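Long-range contact in putative histidinol-phosphate aminotransferase (Erwinia carotovora atroseptica, PDB 3LY1), which probably catalyses pyridoxal-phosphate-dependent transamination, in the manner of histidinol-phosphate aminotransferases: residues Ile97-Tyr102 and Lys118-Asp123. Numbering follows the deposited sequence.
Sequences IPELTY and KVKMLD. With PLP (pyridoxal-5'-phosphate), chain E; EDO (1,2-ethanediol), chain G.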
# COMPACT_ATOMS: atom_id res chain seq x y z
N ILE A 97 0.89 5.06 25.45
CA ILE A 97 0.02 6.02 24.74
C ILE A 97 -0.86 6.76 25.75
O ILE A 97 -1.19 6.20 26.86
CB ILE A 97 -0.92 5.34 23.69
CG1 ILE A 97 -1.46 3.98 24.18
CG2 ILE A 97 -0.21 5.18 22.29
CD1 ILE A 97 -2.72 3.45 23.38
N PRO A 98 -1.30 7.96 25.39
CA PRO A 98 -2.43 8.63 26.04
C PRO A 98 -3.68 7.80 25.83
O PRO A 98 -3.79 7.11 24.81
CB PRO A 98 -2.54 9.97 25.28
CG PRO A 98 -1.25 10.12 24.55
CD PRO A 98 -0.82 8.73 24.22
N GLU A 99 -4.61 7.85 26.78
CA GLU A 99 -5.77 6.99 26.74
C GLU A 99 -6.66 7.34 25.54
O GLU A 99 -7.34 6.45 25.00
CB GLU A 99 -6.56 7.08 28.05
CG GLU A 99 -7.78 6.18 28.09
CD GLU A 99 -8.36 6.03 29.48
OE1 GLU A 99 -7.91 6.73 30.42
OE2 GLU A 99 -9.29 5.20 29.61
N LEU A 100 -6.65 8.61 25.15
CA LEU A 100 -7.51 9.14 24.06
C LEU A 100 -6.63 9.69 22.92
O LEU A 100 -6.13 10.82 22.96
CB LEU A 100 -8.45 10.25 24.56
CG LEU A 100 -9.49 10.83 23.54
CD1 LEU A 100 -10.58 9.77 23.26
CD2 LEU A 100 -10.13 12.15 24.03
N THR A 101 -6.46 8.86 21.90
CA THR A 101 -5.62 9.17 20.78
C THR A 101 -6.00 8.32 19.55
O THR A 101 -7.00 7.60 19.56
CB THR A 101 -4.10 9.00 21.18
OG1 THR A 101 -3.31 9.66 20.19
CG2 THR A 101 -3.64 7.51 21.29
N TYR A 102 -5.22 8.41 18.48
CA TYR A 102 -5.48 7.64 17.25
C TYR A 102 -5.19 6.15 17.49
O TYR A 102 -4.08 5.80 17.92
CB TYR A 102 -4.65 8.20 16.10
CG TYR A 102 -5.03 7.64 14.75
CD1 TYR A 102 -6.32 7.84 14.22
CD2 TYR A 102 -4.12 6.90 14.01
CE1 TYR A 102 -6.67 7.31 13.00
CE2 TYR A 102 -4.47 6.36 12.79
CZ TYR A 102 -5.73 6.58 12.28
OH TYR A 102 -6.06 6.08 11.03
N LYS A 118 -1.91 2.58 28.75
CA LYS A 118 -2.62 3.81 28.49
C LYS A 118 -2.56 4.70 29.72
O LYS A 118 -2.78 4.23 30.85
CB LYS A 118 -4.09 3.55 28.12
CG LYS A 118 -4.29 2.92 26.77
CD LYS A 118 -5.79 2.63 26.52
CE LYS A 118 -5.93 1.74 25.31
NZ LYS A 118 -7.34 1.63 24.89
N VAL A 119 -2.23 5.97 29.51
CA VAL A 119 -2.12 6.96 30.55
C VAL A 119 -3.30 7.93 30.46
O VAL A 119 -3.54 8.56 29.42
CB VAL A 119 -0.78 7.74 30.44
CG1 VAL A 119 -0.70 8.84 31.51
CG2 VAL A 119 0.40 6.76 30.52
N LYS A 120 -4.03 8.02 31.57
CA LYS A 120 -5.23 8.85 31.64
C LYS A 120 -4.91 10.28 31.20
O LYS A 120 -3.83 10.78 31.45
CB LYS A 120 -5.79 8.81 33.07
CG LYS A 120 -7.16 9.47 33.25
CD LYS A 120 -7.60 9.46 34.73
CE LYS A 120 -9.01 10.05 34.90
NZ LYS A 120 -9.82 9.23 35.87
N MSE A 121 -5.83 10.91 30.47
CA MSE A 121 -5.66 12.30 30.09
C MSE A 121 -5.74 13.21 31.34
O MSE A 121 -6.35 12.84 32.36
CB MSE A 121 -6.75 12.76 29.12
CG MSE A 121 -6.90 11.88 27.86
SE MSE A 121 -5.27 11.44 26.91
CE MSE A 121 -5.24 12.93 25.69
N LEU A 122 -5.10 14.38 31.26
CA LEU A 122 -5.23 15.39 32.31
C LEU A 122 -6.65 15.93 32.27
O LEU A 122 -7.37 15.70 31.30
CB LEU A 122 -4.20 16.53 32.16
CG LEU A 122 -2.75 16.05 32.41
CD1 LEU A 122 -1.79 17.19 32.25
CD2 LEU A 122 -2.56 15.36 33.77
N ASP A 123 -7.02 16.65 33.34
CA ASP A 123 -8.38 17.17 33.52
C ASP A 123 -8.78 18.18 32.46
O ASP A 123 -9.95 18.57 32.42
CB ASP A 123 -8.62 17.77 34.95
CG ASP A 123 -7.73 19.00 35.25
OD1 ASP A 123 -7.27 19.69 34.30
OD2 ASP A 123 -7.51 19.30 36.46
N1 PLP E . -2.40 9.52 11.70
C2 PLP E . -3.49 10.22 12.18
C2A PLP E . -3.35 10.99 13.47
C3 PLP E . -4.69 10.15 11.46
O3 PLP E . -5.77 10.82 11.94
C4 PLP E . -4.76 9.38 10.28
C4A PLP E . -6.01 9.40 9.43
O4A PLP E . -7.05 9.20 10.01
C5 PLP E . -3.65 8.67 9.82
C6 PLP E . -2.48 8.75 10.58
C5A PLP E . -3.68 7.82 8.57
O4P PLP E . -3.94 8.55 7.36
P PLP E . -3.33 8.07 5.96
O1P PLP E . -3.16 6.59 5.89
O2P PLP E . -2.03 8.83 5.91
O3P PLP E . -4.36 8.62 4.98
C1 EDO G . -6.16 4.83 21.57
O1 EDO G . -5.63 3.53 21.26
C2 EDO G . -7.69 4.96 21.41
O2 EDO G . -8.19 6.08 22.21
O HOH W 1 -8.43 4.16 25.11
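The carbonyl oxygen of E99 is the best-held backbone atom of the contact, gripped by two donors: a water at 2.5 Å from E99 O, and the O2 hydroxyl of an ethanediol, probably from the crystallisation liquor. The same water accepts a bond from K118 NZ, 2.8 Å away, so the lysine reaches the E99 backbone indirectly; its ammonium also has a salt bridge to E106, on the connecting helix 104-111. K118 gets there by running out extended beside I97, with K118 CG 3.8 Å from I97 CD1, an aliphatic flank leading to a charged tip.

The parallel strands 94-98 and 115-119 end together here. V119 N donates to I97 O at 2.9 Å, in the carbonyl plane. The return bond, E99 N to V119 O, is also 2.9 Å but more bent (137° at the hydrogen), and its donor stands above the carbonyl plane, as the chain leaves the sheet.

Past the strand ends, the side chain of selenomethionine M121 folds back on itself (chi2 -48°) toward the other segment. M121 SE lies 3.5 Å from P98 CB, M121 CG touches L100 CB, and M121 CE ends 3.6 Å from L100 O; F127 also packs on P98 and M121.

The contact joins the two strands of a right-handed beta-alpha-beta crossover at the sheet edge of the PLP-binding domain. From the first strand the loop runs on to Y102, with PLP C3 3.7 Å above the Y102 ring plane. The chemistry thus implies a division of labour: backbone bonds, apolar contacts and the water-linked K118 probably hold the base of the loop, while its far end carries the Y102 ring, whose face lies against the cofactor.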